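Local coordinates for xylose isomerase-like TIM barrel domain-containing protein (Thermus thermophilus, PDB 3AYV) that binds a cluster of zinc ions at the mouth of a TIM barrel resembling endonuclease IV-type enzymes, and may take part in protection against oxidative stress, at residues N189-D192 with D196-W199; L34-A39 with L78-D83; S97-G102 with L109-P114. All coordinates share one frame; numbering follows the deposited sequence.

Overall arrangement
From the N terminus, the three contacts come in series, none nested or crossing, all in one eight-stranded parallel TIM barrel. Interaction 2 closes a loop of 38 residues and sets the turn before helix 38-47 against helix 68-87 on the outer layer of the barrel. Interaction 3 follows, closing a short excursion of six residues and joining the loop after strand 92-96 to the junction of helices 105-110 and 112-118. Interaction 1 closes a tight excursion after strand 185-188 and carries two ligands of a zinc ion. Interactions 1 and 2 lie on opposite sides of the chain's centre, their own centres about 29 Å apart; nearest atoms of interactions 2 and 3 are about 8 Å apart.

Interaction 1. Residues N189-D192 with D196-W199; sequences NDTD and DRHW. With ZN (zinc ion), chain G.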
loop_
_atom_site.group_PDB
_atom_site.type_symbol
_atom_site.label_atom_id
_atom_site.label_comp_id
_atom_site.label_asym_id
_atom_site.label_seq_id
_atom_site.Cartn_x
_atom_site.Cartn_y
_atom_site.Cartn_z
ATOM N N ASN A 189 8.147 -7.200 -2.769
ATOM C CA ASN A 189 8.848 -8.151 -1.912
ATOM C C ASN A 189 8.731 -9.512 -2.575
ATOM O O ASN A 189 8.209 -9.583 -3.690
ATOM C CB ASN A 189 8.305 -8.132 -0.465
ATOM C CG ASN A 189 6.812 -8.423 -0.377
ATOM O OD1 ASN A 189 6.277 -9.240 -1.131
ATOM N ND2 ASN A 189 6.132 -7.746 0.553
ATOM N N ASP A 190 9.225 -10.571 -1.920
ATOM C CA ASP A 190 9.037 -11.913 -2.434
ATOM C C ASP A 190 8.457 -12.851 -1.368
ATOM O O ASP A 190 8.452 -12.543 -0.174
ATOM C CB ASP A 190 10.335 -12.476 -3.040
ATOM C CG ASP A 190 10.084 -13.294 -4.301
ATOM O OD1 ASP A 190 8.936 -13.744 -4.522
ATOM O OD2 ASP A 190 11.052 -13.562 -5.055
ATOM N N THR A 191 7.964 -13.980 -1.839
ATOM C CA THR A 191 7.247 -14.934 -1.015
ATOM C C THR A 191 7.612 -16.332 -1.510
ATOM O O THR A 191 7.997 -16.511 -2.672
ATOM C CB THR A 191 5.716 -14.729 -1.126
ATOM O OG1 THR A 191 5.050 -15.858 -0.534
ATOM C CG2 THR A 191 5.263 -14.591 -2.599
ATOM N N ASP A 192 7.485 -17.316 -0.626
ATOM C CA ASP A 192 7.599 -18.719 -1.020
ATOM C C ASP A 192 6.355 -19.281 -1.709
ATOM O O ASP A 192 6.320 -20.462 -2.086
ATOM C CB ASP A 192 7.981 -19.571 0.202
ATOM C CG ASP A 192 6.981 -19.458 1.366
ATOM O OD1 ASP A 192 5.922 -18.800 1.256
ATOM O OD2 ASP A 192 7.268 -20.059 2.423
ATOM N N ASP A 196 2.768 -14.633 3.219
ATOM C CA ASP A 196 3.201 -13.291 2.863
ATOM C C ASP A 196 4.497 -12.952 3.609
ATOM O O ASP A 196 4.481 -12.331 4.663
ATOM C CB ASP A 196 2.100 -12.297 3.194
ATOM C CG ASP A 196 2.341 -10.935 2.574
ATOM O OD1 ASP A 196 3.047 -10.789 1.556
ATOM O OD2 ASP A 196 1.799 -10.003 3.143
ATOM N N ARG A 197 5.624 -13.374 3.027
ATOM C CA ARG A 197 6.915 -13.408 3.727
ATOM C C ARG A 197 7.593 -12.078 3.892
ATOM O O ARG A 197 8.351 -11.887 4.867
ATOM C CB ARG A 197 7.878 -14.371 3.013
ATOM C CG ARG A 197 7.408 -15.805 3.037
ATOM C CD ARG A 197 7.529 -16.347 4.449
ATOM N NE ARG A 197 7.391 -17.789 4.447
ATOM C CZ ARG A 197 7.624 -18.558 5.511
ATOM N NH1 ARG A 197 7.988 -18.027 6.663
ATOM N NH2 ARG A 197 7.485 -19.858 5.398
ATOM N N HIS A 198 7.318 -11.152 2.974
ATOM C CA HIS A 198 8.021 -9.867 2.965
ATOM C C HIS A 198 9.542 -10.074 2.873
ATOM O O HIS A 198 10.309 -9.388 3.543
ATOM C CB HIS A 198 7.620 -8.985 4.171
ATOM C CG HIS A 198 6.239 -8.416 4.061
ATOM N ND1 HIS A 198 5.941 -7.111 4.389
ATOM C CD2 HIS A 198 5.086 -8.960 3.598
ATOM C CE1 HIS A 198 4.659 -6.883 4.165
ATOM N NE2 HIS A 198 4.116 -7.992 3.697
ATOM N N TRP A 199 9.951 -11.035 2.046
ATOM C CA TRP A 199 11.374 -11.274 1.814
ATOM C C TRP A 199 11.889 -10.308 0.753
ATOM O O TRP A 199 11.104 -9.732 -0.012
ATOM C CB TRP A 199 11.604 -12.685 1.308
ATOM C CG TRP A 199 11.413 -13.808 2.312
ATOM C CD1 TRP A 199 11.436 -13.726 3.686
ATOM C CD2 TRP A 199 11.238 -15.191 1.992
ATOM N NE1 TRP A 199 11.263 -14.989 4.232
ATOM C CE2 TRP A 199 11.139 -15.899 3.214
ATOM C CE3 TRP A 199 11.139 -15.903 0.790
ATOM C CZ2 TRP A 199 10.957 -17.293 3.256
ATOM C CZ3 TRP A 199 10.945 -17.288 0.835
ATOM C CH2 TRP A 199 10.858 -17.960 2.057
HETATM ZN ZN ZN G . 1.983 -7.920 2.708
HETATM O O HOH W 1 3.279 -8.291 0.740
HETATM O O HOH W 2 5.594 -11.320 0.660
HETATM O O HOH W 3 2.191 -5.822 2.150
HETATM O O HOH W 4 0.869 -7.529 4.547
#
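Asn-189 meets two zinc ligands, Asp-196 through a water and His-198 over its ring, in a hairpin-like loop after strand 185-188 of the TIM barrel. Asp-196 binds zinc through OD2; its OD1 lies 2.6 Å from the zinc-bound water 1, which probably donates to it and accepts from Asn-189 ND2. His-165 supplies the third protein ligand.

Next, Arg-197 bends at chi2 (-71°) so that its guanidinium comes side-on to Asp-192: NE and NH2 both grip the single oxygen OD2, NH2 at 3.0 Å. The two flat groups are steeply turned, 72° apart, and both nitrogens approach from one face of the carboxylate. The other oxygen, Asp-192 OD1, accepts from the backbone N of Val-194 and Tyr-195.

His-198 gives NE2 to zinc at 2.4 Å, while Asn-189 ND2, which also donates to Glu-223 O, lies over one face of its imidazole, offset toward the rim and 3.4 Å from CD2.

Trp-199 pairs with Asp-190 as a single antiparallel hydrogen-bonded bridge, Asp-190 N to Trp-199 O being 2.8 Å. The Trp-199 indole runs out along the first arm, where CH2 rests 3.8 Å from Asp-192 CB.

Interaction 2. Residues L34-A39 with L78-D83; sequences LLEEDA and LLFGLD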
loop_
_atom_site.group_PDB
_atom_site.type_symbol
_atom_site.label_atom_id
_atom_site.label_comp_id
_atom_site.label_asym_id
_atom_site.label_seq_id
_atom_site.Cartn_x
_atom_site.Cartn_y
_atom_site.Cartn_z
ATOM N N LEU A 34 -0.486 4.967 17.821
ATOM C CA LEU A 34 0.370 6.154 17.811
ATOM C C LEU A 34 -0.220 7.359 17.102
ATOM O O LEU A 34 0.464 8.377 16.968
ATOM C CB LEU A 34 1.733 5.838 17.218
ATOM C CG LEU A 34 2.553 4.743 17.885
ATOM C CD1 LEU A 34 3.887 4.558 17.155
ATOM C CD2 LEU A 34 2.758 4.987 19.409
ATOM N N LEU A 35 -1.483 7.271 16.684
ATOM C CA LEU A 35 -2.083 8.319 15.857
ATOM C C LEU A 35 -2.178 9.672 16.556
ATOM O O LEU A 35 -2.074 10.701 15.904
ATOM C CB LEU A 35 -3.450 7.906 15.294
ATOM C CG LEU A 35 -3.394 6.976 14.070
ATOM C CD1 LEU A 35 -4.790 6.376 13.785
ATOM C CD2 LEU A 35 -2.847 7.708 12.821
ATOM N N GLU A 36 -2.359 9.652 17.873
ATOM C CA GLU A 36 -2.517 10.884 18.653
ATOM C C GLU A 36 -1.181 11.463 19.163
ATOM O O GLU A 36 -1.170 12.464 19.873
ATOM C CB GLU A 36 -3.468 10.629 19.833
ATOM C CG GLU A 36 -4.788 9.934 19.453
ATOM C CD GLU A 36 -6.008 10.838 19.446
ATOM O OE1 GLU A 36 -6.974 10.494 20.165
ATOM O OE2 GLU A 36 -6.031 11.871 18.725
ATOM N N GLU A 37 -0.062 10.849 18.809
ATOM C CA GLU A 37 1.240 11.257 19.357
ATOM C C GLU A 37 1.883 12.371 18.518
ATOM O O GLU A 37 2.763 12.108 17.695
ATOM C CB GLU A 37 2.171 10.048 19.446
ATOM C CG GLU A 37 1.629 8.904 20.308
ATOM C CD GLU A 37 1.250 9.361 21.709
ATOM O OE1 GLU A 37 2.153 9.810 22.448
ATOM O OE2 GLU A 37 0.046 9.283 22.062
ATOM N N ASP A 38 1.425 13.602 18.742
ATOM C CA ASP A 38 1.898 14.791 18.014
ATOM C C ASP A 38 3.409 14.885 17.836
ATOM O O ASP A 38 3.880 15.215 16.753
ATOM C CB ASP A 38 1.424 16.066 18.705
ATOM C CG ASP A 38 -0.050 16.348 18.494
ATOM O OD1 ASP A 38 -0.773 15.539 17.868
ATOM O OD2 ASP A 38 -0.498 17.405 18.973
ATOM N N ALA A 39 4.159 14.615 18.905
ATOM C CA ALA A 39 5.615 14.779 18.911
ATOM C C ALA A 39 6.316 13.840 17.934
ATOM O O ALA A 39 7.325 14.219 17.324
ATOM C CB ALA A 39 6.174 14.603 20.330
ATOM N N LEU A 78 -9.203 6.060 8.766
ATOM C CA LEU A 78 -8.774 6.513 7.451
ATOM C C LEU A 78 -8.665 8.056 7.384
ATOM O O LEU A 78 -7.670 8.585 6.892
ATOM C CB LEU A 78 -9.714 6.005 6.349
ATOM C CG LEU A 78 -9.731 4.472 6.214
ATOM C CD1 LEU A 78 -10.704 4.102 5.115
ATOM C CD2 LEU A 78 -8.315 3.936 5.872
ATOM N N LEU A 79 -9.673 8.739 7.898
ATOM C CA LEU A 79 -9.707 10.219 7.885
ATOM C C LEU A 79 -8.588 10.843 8.740
ATOM O O LEU A 79 -7.889 11.772 8.287
ATOM C CB LEU A 79 -11.086 10.720 8.305
ATOM C CG LEU A 79 -12.247 10.403 7.342
ATOM C CD1 LEU A 79 -13.563 10.842 7.993
ATOM C CD2 LEU A 79 -12.065 11.079 5.981
ATOM N N PHE A 80 -8.374 10.305 9.932
ATOM C CA PHE A 80 -7.313 10.815 10.800
ATOM C C PHE A 80 -5.939 10.510 10.222
ATOM O O PHE A 80 -5.052 11.387 10.194
ATOM C CB PHE A 80 -7.452 10.308 12.236
ATOM C CG PHE A 80 -6.691 11.152 13.237
ATOM C CD1 PHE A 80 -6.731 12.549 13.152
ATOM C CD2 PHE A 80 -5.917 10.565 14.217
ATOM C CE1 PHE A 80 -6.019 13.343 14.056
ATOM C CE2 PHE A 80 -5.205 11.355 15.141
ATOM C CZ PHE A 80 -5.254 12.726 15.058
ATOM N N GLY A 81 -5.779 9.290 9.698
ATOM C CA GLY A 81 -4.556 8.894 9.016
ATOM C C GLY A 81 -4.250 9.856 7.863
ATOM O O GLY A 81 -3.079 10.212 7.644
ATOM N N LEU A 82 -5.291 10.275 7.137
ATOM C CA LEU A 82 -5.083 11.231 6.028
ATOM C C LEU A 82 -4.613 12.591 6.577
ATOM O O LEU A 82 -3.716 13.210 6.002
ATOM C CB LEU A 82 -6.332 11.397 5.147
ATOM C CG LEU A 82 -6.601 10.305 4.099
ATOM C CD1 LEU A 82 -7.975 10.511 3.492
ATOM C CD2 LEU A 82 -5.507 10.223 2.994
ATOM N N ASP A 83 -5.206 13.043 7.675
ATOM C CA ASP A 83 -4.708 14.271 8.363
ATOM C C ASP A 83 -3.210 14.196 8.664
ATOM O O ASP A 83 -2.440 15.130 8.363
ATOM C CB ASP A 83 -5.474 14.531 9.655
ATOM C CG ASP A 83 -6.895 14.985 9.420
ATOM O OD1 ASP A 83 -7.204 15.514 8.325
ATOM O OD2 ASP A 83 -7.722 14.806 10.343
#
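This is a small packing contact round the Phe-80 ring, part apolar and part with oxygens, on the outer layer of the barrel, where Leu-35 and Glu-36 of the turn leading into helix 38-47 meet the flank of helix 68-87. No hydrogen bond joins the two segments. Phe-80 does most of the reaching: its CG stands anti to the backbone N (chi1 -161°), which carries the ring across to the turn. There CD2 lies 3.8 Å from Leu-35 CB, and CE2 comes to 3.3 Å from Leu-35 O. That carbonyl also accepts a hydrogen bond from Arg-84, one helical turn beyond Phe-80.

In the TIM-barrel fold such helices cover the outside of the strands, and here the type I turn from Leu-34 to Glu-37 presents Leu-35 to its neighbour just before Glu-37, at the N-cap position of helix 38-47. Leu-35 CD2 also approaches the bare backbone of Gly-81, 4.3 Å from its CA. Glu-36 folds back through a bend at chi2 (-105°), bringing OE2 to 3.7 Å from Phe-80 CE2, the carboxylate and ring planes 80° apart. Asp-38, at the first turn of its helix, makes a salt bridge to Arg-84.

Interaction 3. Residues S97-G102 with L109-P114; sequences SGIPHG and LERALP
Arg-111, at the junction of helices 105-110 and 112-118, lays its guanidinium over the backbone of Ile-99, in the loop that follows strand 92-96 of the TIM barrel. The packed part of the contact is this one long side chain against the start of the loop. Ile-99 CA sits over the centre of the guanidinium, 3.6 Å from Arg-111 CZ, while Ile-99 CG1 runs alongside the aliphatic stem, 3.6 Å from Arg-111 CD. The bend at chi3 (54°) turns the flat end back along the loop, where NH2 lies at 3.0 Å from Ser-97 O, which comes in at the edge of the group, near its plane. NH2 has a firmer partner in Asp-62, with which it forms a salt bridge; that bridge and the packing of Ile-99 over the face probably set how the group is turned.

The loop itself is shaped by an ST turn: Ile-99 N donates to Ser-97 OG at 3.2 Å, with an N-H...O angle of 158°. Ile-99 N and Arg-111 NH2 are both donors, so the 3.3 Å between them is packing. Ser-97 OG is also hydrogen-bonded to Glu-140 OE2. This bend comes directly after His-96, a zinc ligand at the end of the strand.

On the outer side the contact thins. Pro-100 is solvent-exposed and adds one modest touch to the face on which Ile-99 lies; beyond it His-101 swings away and hydrogen-bonds His-139 through ND1. The last link to the arginine is Pro-100 CD, 3.9 Å from Arg-111 NH1.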
loop_
_atom_site.group_PDB
_atom_site.type_symbol
_atom_site.label_atom_id
_atom_site.label_comp_id
_atom_site.label_asym_id
_atom_site.label_seq_id
_atom_site.Cartn_x
_atom_site.Cartn_y
_atom_site.Cartn_z
ATOM N N SER A 97 -8.946 -2.677 0.895
ATOM C CA SER A 97 -10.422 -2.619 0.712
ATOM C C SER A 97 -11.243 -3.022 1.946
ATOM O O SER A 97 -12.440 -2.689 2.035
ATOM C CB SER A 97 -10.861 -3.464 -0.495
ATOM O OG SER A 97 -10.879 -4.852 -0.152
ATOM N N GLY A 98 -10.629 -3.759 2.864
ATOM C CA GLY A 98 -11.357 -4.237 4.038
ATOM C C GLY A 98 -11.973 -5.624 3.822
ATOM O O GLY A 98 -12.514 -6.221 4.764
ATOM N N ILE A 99 -11.867 -6.146 2.602
ATOM C CA ILE A 99 -12.493 -7.455 2.288
ATOM C C ILE A 99 -11.861 -8.569 3.171
ATOM O O ILE A 99 -10.637 -8.606 3.329
ATOM C CB ILE A 99 -12.427 -7.775 0.784
ATOM C CG1 ILE A 99 -13.413 -8.917 0.445
ATOM C CG2 ILE A 99 -10.958 -8.162 0.340
ATOM C CD1 ILE A 99 -13.406 -9.343 -1.057
ATOM N N PRO A 100 -12.696 -9.416 3.800
ATOM C CA PRO A 100 -12.194 -10.575 4.579
ATOM C C PRO A 100 -11.521 -11.559 3.653
ATOM O O PRO A 100 -11.830 -11.600 2.475
ATOM C CB PRO A 100 -13.477 -11.248 5.103
ATOM C CG PRO A 100 -14.550 -10.228 4.995
ATOM C CD PRO A 100 -14.171 -9.315 3.833
ATOM N N HIS A 101 -10.632 -12.385 4.187
ATOM C CA HIS A 101 -10.056 -13.423 3.382
ATOM C C HIS A 101 -11.103 -14.459 2.966
ATOM O O HIS A 101 -12.009 -14.757 3.739
ATOM C CB HIS A 101 -8.986 -14.168 4.185
ATOM C CG HIS A 101 -8.402 -15.274 3.403
ATOM N ND1 HIS A 101 -7.531 -15.051 2.351
ATOM C CD2 HIS A 101 -8.652 -16.602 3.416
ATOM C CE1 HIS A 101 -7.240 -16.209 1.780
ATOM N NE2 HIS A 101 -7.906 -17.163 2.411
ATOM N N GLY A 102 -10.970 -14.987 1.754
ATOM C CA GLY A 102 -11.745 -16.156 1.338
ATOM C C GLY A 102 -13.145 -15.890 0.804
ATOM O O GLY A 102 -13.972 -16.813 0.737
ATOM N N LEU A 109 -17.148 -9.022 -5.836
ATOM C CA LEU A 109 -17.730 -8.130 -6.834
ATOM C C LEU A 109 -18.893 -7.341 -6.265
ATOM O O LEU A 109 -19.014 -6.138 -6.515
ATOM C CB LEU A 109 -18.165 -8.946 -8.084
ATOM C CG LEU A 109 -18.755 -8.096 -9.229
ATOM C CD1 LEU A 109 -17.803 -6.962 -9.694
ATOM C CD2 LEU A 109 -19.180 -9.008 -10.418
ATOM N N GLU A 110 -19.733 -7.989 -5.457
ATOM C CA GLU A 110 -20.883 -7.302 -4.868
ATOM C C GLU A 110 -20.476 -6.192 -3.881
ATOM O O GLU A 110 -21.236 -5.280 -3.639
ATOM C CB GLU A 110 -21.800 -8.296 -4.153
ATOM C CG GLU A 110 -22.557 -9.211 -5.114
ATOM C CD GLU A 110 -23.352 -10.287 -4.370
ATOM O OE1 GLU A 110 -22.766 -11.346 -4.024
ATOM O OE2 GLU A 110 -24.564 -10.068 -4.121
ATOM N N ARG A 111 -19.270 -6.282 -3.321
ATOM C CA ARG A 111 -18.788 -5.241 -2.432
ATOM C C ARG A 111 -18.321 -4.010 -3.191
ATOM O O ARG A 111 -18.121 -2.968 -2.550
ATOM C CB ARG A 111 -17.593 -5.734 -1.617
ATOM C CG ARG A 111 -17.909 -6.659 -0.453
ATOM C CD ARG A 111 -16.579 -7.185 0.180
ATOM N NE ARG A 111 -15.674 -6.094 0.562
ATOM C CZ ARG A 111 -15.565 -5.621 1.803
ATOM N NH1 ARG A 111 -16.286 -6.171 2.783
ATOM N NH2 ARG A 111 -14.729 -4.607 2.086
ATOM N N ALA A 112 -18.095 -4.117 -4.506
ATOM C CA ALA A 112 -17.349 -3.033 -5.221
ATOM C C ALA A 112 -18.025 -1.653 -5.170
ATOM O O ALA A 112 -17.389 -0.639 -4.818
ATOM C CB ALA A 112 -17.066 -3.426 -6.667
ATOM N N LEU A 113 -19.288 -1.578 -5.573
ATOM C CA LEU A 113 -19.932 -0.260 -5.588
ATOM C C LEU A 113 -20.283 0.240 -4.174
ATOM O O LEU A 113 -20.144 1.443 -3.898
ATOM C CB LEU A 113 -21.133 -0.200 -6.560
ATOM C CG LEU A 113 -20.741 0.118 -8.028
ATOM C CD1 LEU A 113 -20.040 1.487 -8.172
ATOM C CD2 LEU A 113 -19.914 -0.990 -8.681
ATOM N N PRO A 114 -20.705 -0.673 -3.258
ATOM C CA PRO A 114 -20.878 -0.210 -1.887
ATOM C C PRO A 114 -19.576 0.348 -1.301
ATOM O O PRO A 114 -19.607 1.344 -0.556
ATOM C CB PRO A 114 -21.327 -1.489 -1.149
ATOM C CG PRO A 114 -22.187 -2.166 -2.190
ATOM C CD PRO A 114 -21.366 -1.981 -3.461
#